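Local coordinates for protein TCR beta chain (Gallus gallus, PDB 6LIR) that pairs with a TCR alpha chain to form the chicken alpha-beta T-cell receptor, which probably recognises antigen peptides presented by MHC molecules, at residues B[4-9]-B[209-214]; B[43-46]-B[52-55]; B[59-64]-B[80-85]; B[108-113]-B[145-150]; B[189-192]-B[198-201]. All coordinates share one frame; numbering follows the deposited sequence.

Interaction 1 of 5, residues B[4-9]-B[209-214]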
# COMPACT_ATOMS: atom_id res chain seq x y z
N GLN B 4 -16.18 3.97 1.65
CA GLN B 4 -16.01 3.72 3.07
C GLN B 4 -14.95 4.68 3.60
O GLN B 4 -14.08 5.12 2.84
CB GLN B 4 -15.60 2.26 3.34
CG GLN B 4 -14.22 1.87 2.87
CD GLN B 4 -13.86 0.46 3.29
OE1 GLN B 4 -13.74 -0.43 2.45
NE2 GLN B 4 -13.67 0.26 4.59
N PRO B 5 -15.02 5.06 4.88
CA PRO B 5 -14.07 6.05 5.42
C PRO B 5 -12.62 5.62 5.24
O PRO B 5 -12.28 4.44 5.32
CB PRO B 5 -14.45 6.12 6.91
CG PRO B 5 -15.86 5.65 6.97
CD PRO B 5 -15.99 4.62 5.90
N SER B 6 -11.77 6.61 4.97
CA SER B 6 -10.34 6.36 4.77
C SER B 6 -9.65 5.98 6.07
O SER B 6 -8.99 4.94 6.16
CB SER B 6 -9.68 7.59 4.13
OG SER B 6 -9.10 8.42 5.11
N ILE B 7 -9.75 6.84 7.09
CA ILE B 7 -9.00 6.68 8.33
C ILE B 7 -9.91 7.00 9.51
O ILE B 7 -10.68 7.97 9.46
CB ILE B 7 -7.75 7.59 8.37
CG1 ILE B 7 -6.77 7.24 7.25
CG2 ILE B 7 -7.06 7.50 9.73
CD1 ILE B 7 -5.53 8.10 7.26
N LEU B 8 -9.81 6.20 10.57
CA LEU B 8 -10.53 6.46 11.81
C LEU B 8 -9.63 6.12 12.99
O LEU B 8 -8.96 5.08 12.98
CB LEU B 8 -11.82 5.65 11.88
CG LEU B 8 -12.80 5.98 13.01
CD1 LEU B 8 -13.39 7.37 12.82
CD2 LEU B 8 -13.89 4.93 13.07
N VAL B 9 -9.63 6.98 14.00
CA VAL B 9 -8.88 6.76 15.23
C VAL B 9 -9.84 6.86 16.40
O VAL B 9 -10.56 7.86 16.54
CB VAL B 9 -7.73 7.77 15.40
CG1 VAL B 9 -6.94 7.44 16.65
CG2 VAL B 9 -6.82 7.75 14.17
N GLY B 209 -11.55 13.85 16.03
CA GLY B 209 -12.81 13.35 15.51
C GLY B 209 -13.06 13.57 14.04
O GLY B 209 -14.17 13.32 13.58
N THR B 210 -12.06 14.04 13.28
CA THR B 210 -12.30 14.37 11.89
C THR B 210 -11.04 14.13 11.07
O THR B 210 -9.93 13.99 11.60
CB THR B 210 -12.77 15.82 11.73
OG1 THR B 210 -13.28 16.03 10.41
CG2 THR B 210 -11.62 16.78 11.99
N GLN B 211 -11.23 14.09 9.75
CA GLN B 211 -10.13 13.93 8.80
C GLN B 211 -9.51 15.29 8.50
O GLN B 211 -10.23 16.27 8.24
CB GLN B 211 -10.62 13.26 7.52
CG GLN B 211 -11.42 11.98 7.78
CD GLN B 211 -11.13 10.89 6.76
OE1 GLN B 211 -10.37 9.96 7.03
NE2 GLN B 211 -11.74 11.00 5.59
N GLN B 212 -8.19 15.36 8.53
CA GLN B 212 -7.46 16.60 8.28
C GLN B 212 -6.37 16.36 7.26
O GLN B 212 -5.95 15.22 7.01
CB GLN B 212 -6.82 17.16 9.57
CG GLN B 212 -7.79 17.45 10.69
CD GLN B 212 -7.14 18.23 11.83
OE1 GLN B 212 -6.16 18.95 11.63
NE2 GLN B 212 -7.69 18.08 13.03
N SER B 213 -5.87 17.46 6.69
CA SER B 213 -4.80 17.40 5.71
C SER B 213 -3.82 18.53 5.97
O SER B 213 -4.20 19.61 6.44
CB SER B 213 -5.33 17.54 4.27
OG SER B 213 -6.21 16.48 3.94
N ILE B 214 -2.56 18.27 5.66
CA ILE B 214 -1.54 19.31 5.58
C ILE B 214 -0.98 19.28 4.17
O ILE B 214 -0.68 18.20 3.64
CB ILE B 214 -0.43 19.11 6.63
CG1 ILE B 214 -1.03 19.18 8.04
CG2 ILE B 214 0.66 20.15 6.46
CD1 ILE B 214 -0.05 18.86 9.14

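Interaction 2 of 5, residues B[43-46]-B[52-55]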
# COMPACT_ATOMS: atom_id res chain seq x y z
N ILE B 43 -16.22 -10.35 9.20
CA ILE B 43 -16.79 -9.88 10.46
C ILE B 43 -18.30 -10.02 10.47
O ILE B 43 -18.88 -10.60 11.39
CB ILE B 43 -16.38 -8.42 10.71
CG1 ILE B 43 -14.87 -8.24 10.55
CG2 ILE B 43 -16.83 -7.96 12.09
CD1 ILE B 43 -14.43 -6.79 10.62
N TYR B 44 -18.95 -9.49 9.44
CA TYR B 44 -20.40 -9.48 9.33
C TYR B 44 -20.73 -9.40 7.85
O TYR B 44 -20.02 -8.74 7.09
CB TYR B 44 -21.02 -8.29 10.06
CG TYR B 44 -21.74 -8.59 11.35
CD1 TYR B 44 -23.04 -9.08 11.35
CD2 TYR B 44 -21.12 -8.37 12.58
CE1 TYR B 44 -23.70 -9.35 12.54
CE2 TYR B 44 -21.77 -8.64 13.77
CZ TYR B 44 -23.06 -9.13 13.74
OH TYR B 44 -23.71 -9.40 14.92
N SER B 45 -21.81 -10.07 7.45
CA SER B 45 -22.28 -10.01 6.07
C SER B 45 -23.78 -9.72 6.08
O SER B 45 -24.42 -9.71 7.13
CB SER B 45 -21.99 -11.31 5.31
OG SER B 45 -22.80 -12.37 5.79
N SER B 46 -24.33 -9.53 4.89
CA SER B 46 -25.74 -9.20 4.74
C SER B 46 -26.20 -9.69 3.38
O SER B 46 -25.60 -9.34 2.36
CB SER B 46 -25.97 -7.69 4.86
OG SER B 46 -27.29 -7.34 4.49
N GLU B 52 -28.69 -9.53 8.52
CA GLU B 52 -27.29 -9.58 8.90
C GLU B 52 -26.90 -11.00 9.29
O GLU B 52 -27.73 -11.78 9.76
CB GLU B 52 -26.99 -8.62 10.07
CG GLU B 52 -27.26 -7.15 9.74
CD GLU B 52 -28.69 -6.73 10.07
OE1 GLU B 52 -29.29 -7.32 10.99
OE2 GLU B 52 -29.20 -5.80 9.40
N ASN B 53 -25.63 -11.33 9.08
CA ASN B 53 -25.07 -12.61 9.48
C ASN B 53 -23.76 -12.39 10.20
O ASN B 53 -22.85 -11.74 9.66
CB ASN B 53 -24.84 -13.53 8.27
CG ASN B 53 -26.10 -13.76 7.47
OD1 ASN B 53 -27.02 -14.44 7.92
ND2 ASN B 53 -26.13 -13.22 6.25
N LYS B 54 -23.64 -12.95 11.40
CA LYS B 54 -22.37 -12.88 12.12
C LYS B 54 -21.32 -13.70 11.40
O LYS B 54 -21.62 -14.75 10.81
CB LYS B 54 -22.54 -13.39 13.55
CG LYS B 54 -23.57 -12.66 14.39
CD LYS B 54 -23.74 -13.33 15.75
CE LYS B 54 -24.89 -12.74 16.55
NZ LYS B 54 -25.07 -13.44 17.85
N GLY B 55 -20.08 -13.23 11.45
CA GLY B 55 -18.94 -13.99 10.97
C GLY B 55 -18.30 -14.78 12.09
O GLY B 55 -18.87 -14.97 13.16

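Interaction 3 of 5, residues B[59-64]-B[80-85]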
# COMPACT_ATOMS: atom_id res chain seq x y z
N THR B 59 -17.56 -11.22 17.57
CA THR B 59 -17.55 -10.77 18.96
C THR B 59 -16.82 -9.43 19.08
O THR B 59 -15.63 -9.34 18.79
CB THR B 59 -16.90 -11.82 19.86
OG1 THR B 59 -17.73 -12.99 19.89
CG2 THR B 59 -16.76 -11.27 21.27
N GLY B 60 -17.55 -8.41 19.51
CA GLY B 60 -17.05 -7.05 19.53
C GLY B 60 -17.66 -6.17 18.46
O GLY B 60 -17.29 -5.00 18.38
N TYR B 61 -18.57 -6.70 17.65
CA TYR B 61 -19.15 -5.95 16.56
C TYR B 61 -20.65 -6.22 16.48
O TYR B 61 -21.13 -7.29 16.87
CB TYR B 61 -18.52 -6.32 15.20
CG TYR B 61 -17.02 -6.20 15.14
CD1 TYR B 61 -16.42 -5.02 14.74
CD2 TYR B 61 -16.21 -7.28 15.47
CE1 TYR B 61 -15.04 -4.91 14.68
CE2 TYR B 61 -14.83 -7.18 15.41
CZ TYR B 61 -14.25 -5.99 15.01
OH TYR B 61 -12.89 -5.87 14.94
N GLU B 62 -21.37 -5.24 15.95
CA GLU B 62 -22.75 -5.39 15.52
C GLU B 62 -22.85 -4.81 14.12
O GLU B 62 -21.94 -4.12 13.64
CB GLU B 62 -23.72 -4.70 16.49
CG GLU B 62 -23.76 -5.35 17.86
CD GLU B 62 -24.78 -4.71 18.78
OE1 GLU B 62 -25.85 -4.28 18.28
OE2 GLU B 62 -24.53 -4.63 20.00
N ALA B 63 -23.96 -5.07 13.44
CA ALA B 63 -24.11 -4.56 12.09
C ALA B 63 -25.58 -4.38 11.77
O ALA B 63 -26.46 -5.01 12.36
CB ALA B 63 -23.45 -5.48 11.06
N LYS B 64 -25.83 -3.49 10.81
CA LYS B 64 -27.19 -3.15 10.40
C LYS B 64 -27.17 -2.82 8.92
O LYS B 64 -26.46 -1.90 8.50
CB LYS B 64 -27.75 -1.98 11.21
CG LYS B 64 -29.14 -1.56 10.75
CD LYS B 64 -29.78 -0.60 11.73
CE LYS B 64 -29.68 0.82 11.22
NZ LYS B 64 -31.02 1.47 11.08
N LYS B 80 -7.97 -2.29 21.86
CA LYS B 80 -6.77 -2.45 21.03
C LYS B 80 -6.98 -3.57 20.02
O LYS B 80 -6.55 -3.46 18.87
CB LYS B 80 -5.55 -2.77 21.90
CG LYS B 80 -5.18 -1.68 22.88
CD LYS B 80 -4.41 -0.56 22.22
CE LYS B 80 -2.91 -0.71 22.43
NZ LYS B 80 -2.42 0.12 23.56
N ASN B 81 -7.63 -4.65 20.45
CA ASN B 81 -7.97 -5.74 19.56
C ASN B 81 -8.81 -5.32 18.34
O ASN B 81 -8.84 -6.05 17.35
CB ASN B 81 -8.73 -6.74 20.44
CG ASN B 81 -9.49 -7.78 19.67
OD1 ASN B 81 -10.65 -8.07 20.00
ND2 ASN B 81 -8.84 -8.42 18.72
N HIS B 82 -9.45 -4.14 18.37
CA HIS B 82 -10.15 -3.63 17.19
C HIS B 82 -9.23 -3.06 16.10
O HIS B 82 -9.67 -2.93 14.95
CB HIS B 82 -11.20 -2.60 17.60
CG HIS B 82 -12.41 -3.23 18.21
ND1 HIS B 82 -12.70 -3.13 19.55
CD2 HIS B 82 -13.37 -4.03 17.68
CE1 HIS B 82 -13.80 -3.82 19.82
NE2 HIS B 82 -14.22 -4.38 18.70
N SER B 83 -7.98 -2.71 16.41
CA SER B 83 -7.15 -2.00 15.45
C SER B 83 -6.82 -2.89 14.25
O SER B 83 -6.30 -4.00 14.41
CB SER B 83 -5.87 -1.51 16.12
OG SER B 83 -6.16 -0.72 17.26
N ALA B 84 -7.11 -2.38 13.06
CA ALA B 84 -7.09 -3.20 11.85
C ALA B 84 -7.36 -2.31 10.65
O ALA B 84 -7.67 -1.12 10.79
CB ALA B 84 -8.11 -4.34 11.91
N ILE B 85 -7.24 -2.90 9.47
CA ILE B 85 -7.79 -2.32 8.25
C ILE B 85 -9.08 -3.06 7.93
O ILE B 85 -9.10 -4.29 7.86
CB ILE B 85 -6.80 -2.40 7.08
CG1 ILE B 85 -5.46 -1.76 7.45
CG2 ILE B 85 -7.38 -1.73 5.84
CD1 ILE B 85 -4.46 -1.72 6.31

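Interaction 4 of 5, residues B[108-113]-B[145-150]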
# COMPACT_ATOMS: atom_id res chain seq x y z
N THR B 108 -7.55 2.71 14.17
CA THR B 108 -6.60 2.55 15.26
C THR B 108 -7.32 2.89 16.56
O THR B 108 -7.96 3.94 16.67
CB THR B 108 -5.38 3.46 15.08
OG1 THR B 108 -4.93 3.40 13.72
CG2 THR B 108 -4.25 3.03 16.00
N VAL B 109 -7.23 2.00 17.54
CA VAL B 109 -7.82 2.22 18.85
C VAL B 109 -6.70 2.62 19.80
O VAL B 109 -5.76 1.85 20.02
CB VAL B 109 -8.57 0.98 19.36
CG1 VAL B 109 -9.03 1.20 20.79
CG2 VAL B 109 -9.74 0.67 18.45
N LEU B 110 -6.80 3.82 20.35
CA LEU B 110 -5.78 4.37 21.22
C LEU B 110 -6.14 4.23 22.70
O LEU B 110 -7.29 4.01 23.08
CB LEU B 110 -5.53 5.84 20.87
CG LEU B 110 -4.62 6.03 19.66
CD1 LEU B 110 -3.91 7.37 19.72
CD2 LEU B 110 -3.61 4.89 19.54
N GLY B 111 -5.11 4.36 23.52
CA GLY B 111 -5.31 4.49 24.95
C GLY B 111 -5.91 5.84 25.30
O GLY B 111 -5.64 6.85 24.65
N LYS B 112 -6.73 5.87 26.35
CA LYS B 112 -7.53 7.05 26.65
C LYS B 112 -6.68 8.16 27.26
O LYS B 112 -7.22 9.17 27.73
CB LYS B 112 -8.61 6.71 27.67
CG LYS B 112 -9.03 5.25 27.71
CD LYS B 112 -9.89 5.01 28.94
CE LYS B 112 -11.05 5.99 28.98
NZ LYS B 112 -12.15 5.58 29.91
N ASN B 113 -5.37 7.97 27.23
CA ASN B 113 -4.34 8.90 27.66
C ASN B 113 -3.57 9.48 26.49
O ASN B 113 -3.29 10.68 26.47
CB ASN B 113 -3.37 8.19 28.59
CG ASN B 113 -3.09 6.77 28.13
OD1 ASN B 113 -3.96 5.91 28.21
ND2 ASN B 113 -1.90 6.54 27.59
N GLY B 145 6.90 13.16 13.12
CA GLY B 145 6.36 13.71 14.34
C GLY B 145 4.96 13.25 14.69
O GLY B 145 4.41 13.72 15.69
N PHE B 146 4.37 12.35 13.91
CA PHE B 146 2.95 12.05 14.05
C PHE B 146 2.72 10.76 14.83
O PHE B 146 3.58 9.88 14.91
CB PHE B 146 2.26 11.98 12.68
CG PHE B 146 2.84 10.94 11.76
CD1 PHE B 146 2.39 9.63 11.79
CD2 PHE B 146 3.81 11.28 10.83
CE1 PHE B 146 2.90 8.68 10.93
CE2 PHE B 146 4.33 10.33 9.97
CZ PHE B 146 3.88 9.03 10.02
N PHE B 147 1.52 10.66 15.41
CA PHE B 147 1.03 9.52 16.17
C PHE B 147 -0.49 9.47 15.99
O PHE B 147 -1.15 10.52 16.15
CB PHE B 147 1.38 9.61 17.66
CG PHE B 147 1.08 8.35 18.42
CD1 PHE B 147 1.98 7.30 18.42
CD2 PHE B 147 -0.11 8.22 19.11
CE1 PHE B 147 1.71 6.14 19.11
CE2 PHE B 147 -0.39 7.05 19.80
CZ PHE B 147 0.52 6.01 19.80
N PRO B 148 -1.07 8.31 15.66
CA PRO B 148 -0.43 6.99 15.58
C PRO B 148 0.24 6.70 14.24
O PRO B 148 0.40 7.59 13.41
CB PRO B 148 -1.59 6.02 15.82
CG PRO B 148 -2.85 6.81 15.57
CD PRO B 148 -2.50 8.24 15.32
N ASP B 149 0.64 5.43 14.05
CA ASP B 149 1.51 5.06 12.95
C ASP B 149 0.88 5.25 11.57
O ASP B 149 1.62 5.32 10.58
CB ASP B 149 1.94 3.60 13.10
CG ASP B 149 0.78 2.64 12.95
OD1 ASP B 149 -0.34 3.00 13.35
OD2 ASP B 149 0.99 1.52 12.43
N HIS B 150 -0.44 5.33 11.46
CA HIS B 150 -1.07 5.37 10.15
C HIS B 150 -1.27 6.79 9.66
O HIS B 150 -1.80 7.64 10.38
CB HIS B 150 -2.41 4.63 10.12
CG HIS B 150 -2.84 4.30 8.73
ND1 HIS B 150 -3.74 5.07 8.02
CD2 HIS B 150 -2.47 3.30 7.89
CE1 HIS B 150 -3.92 4.55 6.82
NE2 HIS B 150 -3.17 3.47 6.72

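Interaction 5 of 5, residues B[189-192]-B[198-201]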
# COMPACT_ATOMS: atom_id res chain seq x y z
N ALA B 189 14.49 16.24 -15.53
CA ALA B 189 15.01 17.59 -15.36
C ALA B 189 14.16 18.63 -16.08
O ALA B 189 13.92 19.73 -15.55
CB ALA B 189 16.46 17.66 -15.83
N GLN B 190 13.68 18.31 -17.29
CA GLN B 190 12.82 19.22 -18.04
C GLN B 190 11.56 19.59 -17.25
O GLN B 190 11.13 20.75 -17.26
CB GLN B 190 12.45 18.64 -19.41
CG GLN B 190 12.21 17.15 -19.49
CD GLN B 190 13.50 16.38 -19.69
OE1 GLN B 190 14.23 16.12 -18.73
NE2 GLN B 190 13.81 16.04 -20.94
N GLU B 191 10.97 18.62 -16.55
CA GLU B 191 9.76 18.91 -15.79
C GLU B 191 10.09 19.71 -14.54
O GLU B 191 9.28 20.52 -14.09
CB GLU B 191 9.03 17.62 -15.43
CG GLU B 191 7.70 17.87 -14.72
CD GLU B 191 6.88 16.61 -14.44
OE1 GLU B 191 7.37 15.48 -14.67
OE2 GLU B 191 5.73 16.75 -13.96
N TRP B 192 11.28 19.50 -13.97
CA TRP B 192 11.66 20.24 -12.78
C TRP B 192 11.98 21.70 -13.11
O TRP B 192 11.68 22.60 -12.31
CB TRP B 192 12.86 19.59 -12.09
CG TRP B 192 13.47 20.48 -11.05
CD1 TRP B 192 14.71 21.07 -11.09
CD2 TRP B 192 12.87 20.91 -9.82
NE1 TRP B 192 14.91 21.83 -9.96
CE2 TRP B 192 13.80 21.75 -9.16
CE3 TRP B 192 11.64 20.66 -9.21
CZ2 TRP B 192 13.53 22.34 -7.93
CZ3 TRP B 192 11.37 21.25 -7.98
CH2 TRP B 192 12.31 22.08 -7.35
N ARG B 198 3.74 23.19 -10.08
CA ARG B 198 3.44 23.17 -8.65
C ARG B 198 3.47 21.73 -8.17
O ARG B 198 2.61 20.92 -8.54
CB ARG B 198 2.09 23.83 -8.38
CG ARG B 198 1.52 23.58 -7.00
CD ARG B 198 0.54 24.68 -6.64
NE ARG B 198 -0.82 24.35 -7.07
CZ ARG B 198 -1.32 24.66 -8.26
NH1 ARG B 198 -2.56 24.32 -8.57
NH2 ARG B 198 -0.58 25.32 -9.15
N PHE B 199 4.46 21.40 -7.35
CA PHE B 199 4.65 20.04 -6.85
C PHE B 199 4.16 20.00 -5.41
O PHE B 199 4.75 20.63 -4.53
CB PHE B 199 6.11 19.60 -6.96
CG PHE B 199 6.64 19.63 -8.36
CD1 PHE B 199 6.37 18.59 -9.25
CD2 PHE B 199 7.41 20.69 -8.79
CE1 PHE B 199 6.86 18.63 -10.54
CE2 PHE B 199 7.91 20.73 -10.08
CZ PHE B 199 7.63 19.70 -10.95
N GLU B 200 3.08 19.27 -5.18
CA GLU B 200 2.33 19.33 -3.94
C GLU B 200 2.33 17.96 -3.28
O GLU B 200 1.90 16.97 -3.88
CB GLU B 200 0.90 19.80 -4.21
CG GLU B 200 -0.05 19.71 -3.03
CD GLU B 200 -1.34 20.48 -3.30
OE1 GLU B 200 -2.13 20.68 -2.35
OE2 GLU B 200 -1.56 20.87 -4.47
N CYS B 201 2.82 17.91 -2.05
CA CYS B 201 2.77 16.72 -1.22
C CYS B 201 1.73 16.95 -0.14
O CYS B 201 1.78 17.96 0.57
CB CYS B 201 4.13 16.43 -0.58
SG CYS B 201 4.07 15.07 0.61

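Interaction 1 of 5, residues B[4-9]-B[209-214]
Across the junction between the variable and constant immunoglobulin domains of the beta chain, Q211 reaches from the last constant-domain strand to S6 and I7 at the start of the variable domain. The backbones stay well apart, the CA atoms of I7 and Q211 being 7.4 Å from each other, so a long side chain must close the distance. Glutamine suits the task, with an amide oxygen at the end of a flexible arm. Its CG lies anti to the carbonyl carbon (chi1 -50°), and a bend at chi2 swings the amide over to S6 and the first residue of strand 7-11. The hydroxyl OG of S6 lies 2.8 Å from OE1 of Q211, tilted from the amide plane, and the backbone N of I7 lies 3.2 Å from the same OE1, in a bond bent to 142° at the hydrogen. Two donors on one oxygen pin OE1 and should restrict the turning of the amide. With an alanine in place of S6, the amide of Q211 would probably keep just the longer bond from I7 and be freer to turn. The side chain of I7 packs across the junction on F206 and H150 of the constant domain, while P5 and Q4 tie this end of the chain to T105 on strand 100-110. One approach in the cluster is not a bond: the carbonyl O of I7 lies 3.2 Å from OE1 of Q211, two acceptors brought close.

Interaction 2 of 5, residues B[43-46]-B[52-55]
Y44 and K54 form an antiparallel non-hydrogen-bonded pair in the C'-C'' hairpin of the V-set immunoglobulin domain, strands 40-46 and 51-54, their side chains alongside each other and pointing the same way. CB of Y44 stands 3.9 Å from the carbonyl O of N53, and at CD1 the same oxygen of N53 comes to 3.2 Å, obliquely to the ring. Further out, CE1 meets the backbone N and CG of K54, CZ its CG and CA, and OH ends 3.3 Å from CG of K54. Over one ring face sits CA of K54, 4.0 Å from the centroid of Y44 and 21° off the ring normal, a CH-pi contact. A broad aromatic suits this place because it covers the backbone of the partner strand, while the extended lysine lends its aliphatic part and carries its amine onward. Chi1 of -107°, off the staggered values, lays the ring across the backbone of K54. The next pair, S45 and N53, carries the backbone bonds: N53 N to S45 O at 2.8 Å and S45 N to N53 O at 3.0 Å. On their side of the sheet, ND2 of N53 makes a weak bond to OG of S45, while OD1 is held by Q51. G55 N bonds I43 O at 2.9 Å, where a side chain would find little room. I43 and Y44 form a classic bulge opposite W31 of strand 28-34; beyond the hairpin, I43 packs on L73 and Y61, Y44 on A63, and E52 on F71, joining it to strands 61-67 and 70-75.

Interaction 3 of 5, residues B[59-64]-B[80-85]
NE2 of H82 donates to the carbonyl O of G60 at 3.1 Å, linking the short 3-10 turn 80-82 to the residue just before strand 61-67. The bond is bent, 146° at the hydrogen, and the nitrogen sits above the carbonyl plane instead of on a lone pair. G60 fits because its positive phi would press a side chain against the preceding carbonyl, and a CB would also crowd NE2 of H82. The same imidazole packs on Y61 as an offset edge-to-face pair: the histidine edge is turned to the tyrosine face, with centroids 5.0 Å apart and planes at 87°. CD2 of H82 does the touching, 3.4 Å from CZ of Y61 and 3.3 Å from its OH, while the side chains slide past each other in opposite directions. CG of H82 lies anti to the carbonyl carbon (chi1 -75°), which sets the ring across the gap between turn and strand. The hydroxyl of Y61 bonds to that of Y86, whose OH also bonds O of H82, the carbonyl four residues earlier, as in the tyrosine corner of immunoglobulin variable domains. A leucine in place of H82 would probably leave O of G60 without this donor, the Y61 face without the imidazole edge and N of K79 without its acceptor. At its other nitrogen, ND1, the ring meets the backbone N of K79. Since a backbone N-H is a donor, ND1 must accept while NE2 gives, which is consistent with a neutral imidazole protonated on NE2.

Interaction 4 of 5, residues B[108-113]-B[145-150]
T108 and P148 bring the two backbones to their nearest, 7.6 Å between CA atoms, where the last strand of the variable domain passes a corner of the constant domain. This is part of the V-C junction of an immunoglobulin-like receptor chain. Segment 108-113 ends strand 100-110 and runs into a loop, whereas 145-150 leaves strand 136-146 at a G1 bulge, G145 and F146 both facing Y179, and then turns through a cis peptide bond before P148. Such a cis proline after this strand is familiar in constant immunoglobulin domains. No hydrogen bond joins the segments; carbon-to-carbon contacts make the link. From T108 it is the methyl CG2 that touches, 4.0 Å from CB of P148. Chi1 of -44° puts OG1 beside the backbone N and so leaves CG2 anti to it; a threonine can thus offer this methyl while its hydroxyl leaves on another branch. L110 carries the other half of the contact: CD1 comes 3.5 Å from CE2 of F147, oblique to the ring, and CD2 reaches the same CE2 at 3.9 Å. The two side chains slide past each other, and the branched end of leucine suits this by offering two methyls to one ring corner. CD1 of L110 also lies 4.3 Å from CG of P148, while V9 packs on L110 from strand 7-11. Nearby, D149 forms a salt bridge with R106, a polar tie beside the apolar one. The cis turn folds the proline back on its neighbour, with CB of P148 4.2 Å above the centre of the F147 ring.

Interaction 5 of 5, residues B[189-192]-B[198-201]
F199 packs against W192 and E191, its ring entering beneath the short helix 189-192 from the start of strand 198-207. The tight side belongs to the aromatics. CE2 of F199 comes 3.8 Å from CE3 of W192, and CZ3 of the indole meets CD2 of F199 at 4.1 Å. The rings are oblique, with planes at 33° and centroids 5.8 Å apart, so they meet corner near corner. Chi1 of 167° carries the indole of W192 toward F199, and chi2 of -112° turns the six-membered ring to it. At the F199 edge, near its plane, the carbonyl O of E191 lies 3.6 Å from CZ; that oxygen is hydrogen-bonded by ND2 of N197.

The looser side is that of the E191 side chain. It extends past the phenylalanine with CG 4.2 Å from CZ of F199, and OE2 is 4.1 Å from CE1, a mere passing contact. The carboxylate serves R162 instead, in a salt bridge on the more accessible flank. Large flat residues suit the inner side, since helix and strand stay 9.2 Å apart between the CA atoms of W192 and F199.

Around them L139, V157, L185 and I187 come from strands 136-146, 152-157 and 178-188, so F199 lies in the core between the two constant-domain sheets, two residues before C201, which is disulfide-bonded to C141.

How the interactions relate
Along the chain interactions 2, 3, 4 and 5 follow in series, all nested within the loop that interaction 1 closes between the first and last strands. Interactions 2 and 3 lie in the variable domain, their centres about 12 Å apart, touching where the hairpin 40-46/51-54 packs on strand 61-67 of the other sheet. Interactions 1 and 4, centres about 13 Å apart, bridge the two domains; their strands 7-11 and 100-110 are neighbours in one sheet, and interaction 3 reaches interaction 4 through S83 and V109. Interaction 5 stands at the far end of the constant domain, about 47 Å from interaction 2 between centres. The set thus runs from variable sandwich through interdomain junction to constant core.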